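Local atomic coordinates of toll-receptor-related 2 (Hydra vulgaris, PDB entry 4W8H), a protein that probably relays signals as a Toll-related receptor through its cytoplasmic Toll/interleukin-1 receptor (TIR) domain, the part present here. Residues A[22-32]-A[119-127]. Numbering follows the deposited sequence.
Unlike the reference sequence in segment 22-32: Lys26 (reference Glu), Leu27 (reference Val).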
ATOM      1  N   THR A  22       5.052  -1.265 -12.019  1.00  6.36           N
ATOM      2  CA  THR A  22       5.204   0.187 -11.900  1.00  5.97           C
ATOM      3  C   THR A  22       5.525   0.602 -10.478  1.00  6.52           C
ATOM      4  O   THR A  22       6.588   1.167 -10.227  1.00  7.04           O
ATOM      5  CB  THR A  22       3.976   0.925 -12.475  1.00  7.84           C
ATOM      6  OG1 THR A  22       3.831   0.605 -13.863  1.00  8.11           O
ATOM      7  CG2 THR A  22       4.122   2.449 -12.312  1.00  8.50           C
ATOM      8  N   LEU A  23       4.633   0.317  -9.534  1.00  7.07           N
ATOM      9  CA  LEU A  23       4.838   0.814  -8.176  1.00  6.48           C
ATOM     10  C   LEU A  23       6.038   0.188  -7.485  1.00  6.10           C
ATOM     11  O   LEU A  23       6.939   0.900  -7.001  1.00  6.87           O
ATOM     12  CB  LEU A  23       3.536   0.585  -7.391  1.00  6.34           C
ATOM     13  CG  LEU A  23       3.559   0.953  -5.907  1.00  6.95           C
ATOM     14  CD1 LEU A  23       3.830   2.393  -5.676  1.00  8.12           C
ATOM     15  CD2 LEU A  23       2.279   0.512  -5.235  1.00  7.10           C
ATOM     16  N   VAL A  24       6.070  -1.150  -7.396  1.00  6.25           N
ATOM     17  CA  VAL A  24       7.207  -1.779  -6.713  1.00  6.33           C
ATOM     18  C   VAL A  24       8.508  -1.492  -7.447  1.00  5.55           C
ATOM     19  O   VAL A  24       9.524  -1.183  -6.839  1.00  7.15           O
ATOM     20  CB  VAL A  24       6.989  -3.305  -6.580  1.00  7.95           C
ATOM     21  CG1 VAL A  24       8.234  -4.013  -6.126  1.00  9.46           C
ATOM     22  CG2 VAL A  24       5.855  -3.601  -5.632  1.00  8.93           C
ATOM     23  N   PHE A  25       8.483  -1.597  -8.772  1.00  6.77           N
ATOM     24  CA  PHE A  25       9.644  -1.299  -9.598  1.00  7.29           C
ATOM     25  C   PHE A  25      10.219   0.063  -9.269  1.00  6.46           C
ATOM     26  O   PHE A  25      11.427   0.176  -9.050  1.00  8.44           O
ATOM     27  CB  PHE A  25       9.213  -1.367 -11.059  1.00  8.22           C
ATOM     28  CG  PHE A  25      10.319  -1.168 -12.065  1.00 10.01           C
ATOM     29  CD1 PHE A  25      11.292  -2.126 -12.218  1.00 12.56           C
ATOM     30  CD2 PHE A  25      10.318  -0.085 -12.903  1.00 12.38           C
ATOM     31  CE1 PHE A  25      12.285  -1.977 -13.190  1.00 15.32           C
ATOM     32  CE2 PHE A  25      11.315   0.071 -13.871  1.00 14.43           C
ATOM     33  CZ  PHE A  25      12.279  -0.873 -13.994  1.00 16.54           C
ATOM     34  N   LYS A  26       9.387   1.088  -9.227  1.00  6.63           N
ATOM     35  CA  LYS A  26       9.879   2.433  -8.956  1.00  7.82           C
ATOM     36  C   LYS A  26      10.347   2.609  -7.526  1.00  6.91           C
ATOM     37  O   LYS A  26      11.355   3.298  -7.274  1.00  8.49           O
ATOM     38  CB  LYS A  26       8.832   3.448  -9.327  1.00  8.71           C
ATOM     39  CG  LYS A  26       8.803   3.663 -10.841  1.00 10.80           C
ATOM     40  CD  LYS A  26       7.977   4.834 -11.237  1.00 12.23           C
ATOM     41  CE  LYS A  26       8.477   6.171 -10.694  1.00 12.85           C
ATOM     42  NZ  LYS A  26       9.903   6.486 -10.927  1.00 14.43           N
ATOM     43  N   LEU A  27       9.621   2.017  -6.574  1.00  6.94           N
ATOM     44  CA  LEU A  27      10.041   2.121  -5.186  1.00  6.56           C
ATOM     45  C   LEU A  27      11.422   1.533  -4.992  1.00  6.76           C
ATOM     46  O   LEU A  27      12.297   2.156  -4.382  1.00  8.20           O
ATOM     47  CB  LEU A  27       9.023   1.418  -4.280  1.00  7.73           C
ATOM     48  CG  LEU A  27       7.681   2.115  -4.059  1.00  9.46           C
ATOM     49  CD1 LEU A  27       6.661   1.112  -3.496  1.00  8.87           C
ATOM     50  CD2 LEU A  27       7.791   3.310  -3.136  1.00 11.03           C
ATOM     51  N   GLU A  28      11.650   0.344  -5.535  1.00  6.97           N
ATOM     52  CA  GLU A  28      12.914  -0.348  -5.334  1.00  8.23           C
ATOM     53  C   GLU A  28      14.046   0.391  -6.046  1.00  8.25           C
ATOM     54  O   GLU A  28      15.163   0.492  -5.522  1.00  9.67           O
ATOM     55  CB  GLU A  28      12.778  -1.824  -5.723  1.00 10.11           C
ATOM     56  CG  GLU A  28      11.859  -2.583  -4.734  1.00 10.62           C
ATOM     57  CD  GLU A  28      11.861  -4.070  -4.921  1.00 13.67           C
ATOM     58  OE1 GLU A  28      12.023  -4.560  -6.054  1.00 16.18           O
ATOM     59  OE2 GLU A  28      11.676  -4.750  -3.897  1.00 18.67           O
ATOM     60  N   ARG A  29      13.752   0.950  -7.216  1.00  8.81           N
ATOM     61  CA  ARG A  29      14.795   1.748  -7.922  1.00  9.74           C
ATOM     62  C   ARG A  29      15.203   2.982  -7.122  1.00  9.17           C
ATOM     63  O   ARG A  29      16.339   3.442  -7.207  1.00 11.10           O
ATOM     64  CB  ARG A  29      14.309   2.133  -9.309  1.00 11.80           C
ATOM     65  CG  ARG A  29      14.382   0.961 -10.276  1.00 15.04           C
ATOM     66  CD  ARG A  29      13.692   1.250 -11.583  1.00 17.48           C
ATOM     67  NE  ARG A  29      14.364   2.313 -12.318  1.00 21.23           N
ATOM     68  CZ  ARG A  29      15.308   2.127 -13.241  1.00 23.70           C
ATOM     69  NH1 ARG A  29      15.690   0.900 -13.559  1.00 23.87           N
ATOM     70  NH2 ARG A  29      15.859   3.173 -13.857  1.00 26.11           N
ATOM     71  N   ALA A  30      14.245   3.514  -6.359  1.00  8.34           N
ATOM     72  CA  ALA A  30      14.453   4.703  -5.532  1.00 10.44           C
ATOM     73  C   ALA A  30      15.114   4.365  -4.188  1.00  9.72           C
ATOM     74  O   ALA A  30      15.272   5.257  -3.349  1.00 10.88           O
ATOM     75  CB  ALA A  30      13.108   5.435  -5.297  1.00 11.21           C
ATOM     76  N   GLY A  31      15.504   3.100  -3.996  1.00  9.27           N
ATOM     77  CA  GLY A  31      16.124   2.676  -2.767  1.00  8.81           C
ATOM     78  C   GLY A  31      15.205   2.413  -1.603  1.00  8.10           C
ATOM     79  O   GLY A  31      15.655   2.284  -0.462  1.00 10.29           O
ATOM     80  N   ILE A  32      13.910   2.312  -1.882  1.00  8.17           N
ATOM     81  CA  ILE A  32      12.920   2.071  -0.855  1.00  7.91           C
ATOM     82  C   ILE A  32      12.726   0.561  -0.707  1.00  8.45           C
ATOM     83  O   ILE A  32      12.448  -0.143  -1.654  1.00 10.93           O
ATOM     84  CB  ILE A  32      11.608   2.817  -1.197  1.00  9.24           C
ATOM     85  CG1 ILE A  32      11.886   4.344  -1.150  1.00 10.69           C
ATOM     86  CG2 ILE A  32      10.470   2.380  -0.250  1.00  9.08           C
ATOM     87  CD1 ILE A  32      10.789   5.208  -1.743  1.00 14.53           C
ATOM     88  N   TRP A 119       4.775  10.746  -7.831  1.00  9.18           N
ATOM     89  CA  TRP A 119       5.887   9.978  -7.298  1.00  8.70           C
ATOM     90  C   TRP A 119       6.647  10.811  -6.267  1.00  8.10           C
ATOM     91  O   TRP A 119       7.053  10.289  -5.260  1.00  7.99           O
ATOM     92  CB  TRP A 119       6.825   9.503  -8.436  1.00 10.02           C
ATOM     93  CG  TRP A 119       6.117   8.592  -9.361  1.00  9.42           C
ATOM     94  CD1 TRP A 119       5.755   8.822 -10.660  1.00 11.71           C
ATOM     95  CD2 TRP A 119       5.636   7.284  -9.051  1.00  8.32           C
ATOM     96  NE1 TRP A 119       5.103   7.739 -11.181  1.00 11.05           N
ATOM     97  CE2 TRP A 119       5.010   6.777 -10.218  1.00  8.75           C
ATOM     98  CE3 TRP A 119       5.690   6.463  -7.915  1.00  7.91           C
ATOM     99  CZ2 TRP A 119       4.392   5.535 -10.256  1.00  8.92           C
ATOM    100  CZ3 TRP A 119       5.130   5.195  -7.998  1.00  9.08           C
ATOM    101  CH2 TRP A 119       4.463   4.759  -9.147  1.00  9.12           C
ATOM    102  N   ARG A 120       6.846  12.096  -6.526  1.00  9.49           N
ATOM    103  CA  ARG A 120       7.474  13.005  -5.574  0.54  9.25           C
ATOM    104  C   ARG A 120       6.770  12.927  -4.220  1.00  7.81           C
ATOM    105  O   ARG A 120       7.394  12.846  -3.173  1.00  8.48           O
ATOM    106  CB  ARG A 120       7.422  14.437  -6.117  0.54 12.55           C
ATOM    107  CG  ARG A 120       7.970  15.508  -5.192  0.54 14.32           C
ATOM    108  CD  ARG A 120       7.525  16.901  -5.696  0.54 17.00           C
ATOM    109  NE  ARG A 120       6.096  17.167  -5.466  0.54 16.32           N
ATOM    110  CZ  ARG A 120       5.474  18.309  -5.776  0.54 18.36           C
ATOM    111  NH1 ARG A 120       4.183  18.441  -5.518  0.54 19.74           N
ATOM    112  NH2 ARG A 120       6.124  19.327  -6.335  0.54 15.87           N
ATOM    113  N   ASN A 121       5.456  13.003  -4.260  1.00  9.05           N
ATOM    114  CA  ASN A 121       4.693  12.991  -3.019  1.00  9.48           C
ATOM    115  C   ASN A 121       4.792  11.656  -2.289  1.00  8.04           C
ATOM    116  O   ASN A 121       4.955  11.610  -1.068  1.00  9.28           O
ATOM    117  CB  ASN A 121       3.216  13.309  -3.294  1.00 11.48           C
ATOM    118  CG  ASN A 121       2.987  14.753  -3.724  1.00 13.83           C
ATOM    119  OD1 ASN A 121       3.861  15.616  -3.604  1.00 15.61           O
ATOM    120  ND2 ASN A 121       1.798  15.007  -4.239  1.00 16.48           N
ATOM    121  N   LEU A 122       4.695  10.570  -3.037  1.00  7.02           N
ATOM    122  CA  LEU A 122       4.788   9.249  -2.446  1.00  5.94           C
ATOM    123  C   LEU A 122       6.155   9.055  -1.784  1.00  6.23           C
ATOM    124  O   LEU A 122       6.258   8.653  -0.616  1.00  7.33           O
ATOM    125  CB  LEU A 122       4.560   8.196  -3.528  1.00  6.17           C
ATOM    126  CG  LEU A 122       4.668   6.748  -3.071  1.00  7.06           C
ATOM    127  CD1 LEU A 122       3.647   6.407  -1.945  1.00  8.30           C
ATOM    128  CD2 LEU A 122       4.446   5.788  -4.221  1.00  7.89           C
ATOM    129  N   PHE A 123       7.218   9.333  -2.529  1.00  7.72           N
ATOM    130  CA  PHE A 123       8.543   9.074  -1.999  1.00  7.31           C
ATOM    131  C   PHE A 123       8.822   9.990  -0.810  1.00  8.88           C
ATOM    132  O   PHE A 123       9.473   9.591   0.151  1.00  8.44           O
ATOM    133  CB  PHE A 123       9.615   9.287  -3.067  1.00  7.35           C
ATOM    134  CG  PHE A 123       9.579   8.319  -4.212  1.00  8.06           C
ATOM    135  CD1 PHE A 123       8.825   7.161  -4.207  1.00  9.22           C
ATOM    136  CD2 PHE A 123      10.227   8.651  -5.361  1.00 11.27           C
ATOM    137  CE1 PHE A 123       8.787   6.320  -5.289  1.00 10.31           C
ATOM    138  CE2 PHE A 123      10.205   7.809  -6.457  1.00 12.24           C
ATOM    139  CZ  PHE A 123       9.476   6.645  -6.426  1.00 11.66           C
ATOM    140  N   ARG A 124       8.354  11.226  -0.842  1.00  9.81           N
ATOM    141  CA  ARG A 124       8.567  12.160   0.260  0.53 10.32           C
ATOM    142  C   ARG A 124       7.928  11.642   1.544  1.00 10.44           C
ATOM    143  O   ARG A 124       8.501  11.751   2.633  1.00 11.78           O
ATOM    144  CB  ARG A 124       8.004  13.529  -0.130  0.53 12.83           C
ATOM    145  CG  ARG A 124       8.243  14.618   0.880  0.53 17.30           C
ATOM    146  CD  ARG A 124       7.413  15.823   0.526  0.53 20.49           C
ATOM    147  NE  ARG A 124       7.866  16.497  -0.688  0.53 22.58           N
ATOM    148  CZ  ARG A 124       7.099  16.836  -1.726  0.53 20.71           C
ATOM    149  NH1 ARG A 124       7.671  17.474  -2.725  0.53 23.98           N
ATOM    150  NH2 ARG A 124       5.789  16.583  -1.780  0.53 13.49           N
ATOM    151  N   ASP A 125       6.726  11.099   1.422  1.00  8.58           N
ATOM    152  CA  ASP A 125       6.065  10.610   2.613  1.00 10.64           C
ATOM    153  C   ASP A 125       6.791   9.416   3.204  1.00 10.67           C
ATOM    154  O   ASP A 125       6.960   9.300   4.441  1.00 13.47           O
ATOM    155  CB  ASP A 125       4.603  10.254   2.411  1.00 12.68           C
ATOM    156  CG  ASP A 125       3.911   9.999   3.738  1.00 16.33           C
ATOM    157  OD1 ASP A 125       3.788  10.948   4.526  1.00 17.66           O
ATOM    158  OD2 ASP A 125       3.554   8.866   4.032  1.00 18.92           O
ATOM    159  N   ILE A 126       7.201   8.506   2.328  1.00  9.29           N
ATOM    160  CA  ILE A 126       7.893   7.308   2.765  1.00  9.97           C
ATOM    161  C   ILE A 126       9.186   7.699   3.466  1.00 10.81           C
ATOM    162  O   ILE A 126       9.510   7.149   4.532  1.00 12.48           O
ATOM    163  CB  ILE A 126       8.160   6.386   1.579  1.00  9.06           C
ATOM    164  CG1 ILE A 126       6.807   5.903   1.051  1.00 10.20           C
ATOM    165  CG2 ILE A 126       9.122   5.251   1.986  1.00 10.68           C
ATOM    166  CD1 ILE A 126       6.897   5.094  -0.190  1.00  9.58           C
ATOM    167  N   ARG A 127       9.903   8.676   2.921  1.00 10.36           N
ATOM    168  CA  ARG A 127      11.211   9.083   3.432  1.00 10.91           C
ATOM    169  C   ARG A 127      11.124   9.969   4.654  1.00 13.73           C
ATOM    170  O   ARG A 127      12.102  10.094   5.365  1.00 19.99           O
ATOM    171  CB  ARG A 127      11.988   9.749   2.312  1.00 10.29           C
ATOM    172  CG  ARG A 127      12.375   8.766   1.234  1.00 10.44           C
ATOM    173  CD  ARG A 127      12.843   9.488  -0.021  1.00 10.62           C
ATOM    174  NE  ARG A 127      13.429   8.588  -1.010  1.00  9.44           N
ATOM    175  CZ  ARG A 127      13.567   8.878  -2.310  1.00  9.58           C
ATOM    176  NH1 ARG A 127      13.114  10.023  -2.809  1.00 11.30           N
ATOM    177  NH2 ARG A 127      14.163   8.010  -3.120  1.00 11.88           N
TER
HETATM  178  O   HOH W   1      14.779   6.244  -0.919  1.00 41.20           O
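Trp119 lays its indole across the flank of helix 16-29, where the side chain of Lys26 folds over one face. Bends at chi3 and chi4 (62° and 51°) bring CE of Lys26 over the five-membered ring, 3.5 Å from CD2 of Trp119, a CH-pi contact; NZ, 4.7 Å from that ring's centroid, adds a cation-pi interaction. CD1 of Leu23 meets the edge of the indole, and CG2 of Thr22 touches its benzo end. One turn on, Leu122 pushes CD2 to within 3.7 Å of CD1 of Leu23, and also rests on Ile88 of the central sheet. Phe123 receives CB of Ala30 over one face of its ring, while CD2 of Leu27 and CD1 of Ile32 approach obliquely. CD1 of Ile126 packs 3.6 Å from CD2 of Leu27, and its CG2 meets CG2 of Ile32. Arg127 closes the contact with an extended chain: NH2 donates to O of Ala30 at 3.0 Å, in the carbonyl plane and on a lone pair, and a water bridges that oxygen to NE of Arg127. The carbonyl so gripped precedes Gly31, whose positive phi and the bonds Ile32 N to Leu27 O and Gly31 N to Glu28 O form the Schellman motif ending helix 16-29. Segments 22-29 and 119-127 cross at -57°, both helices lying on one face of the parallel sheet, as in the flavodoxin-like alpha/beta fold of TIR domains.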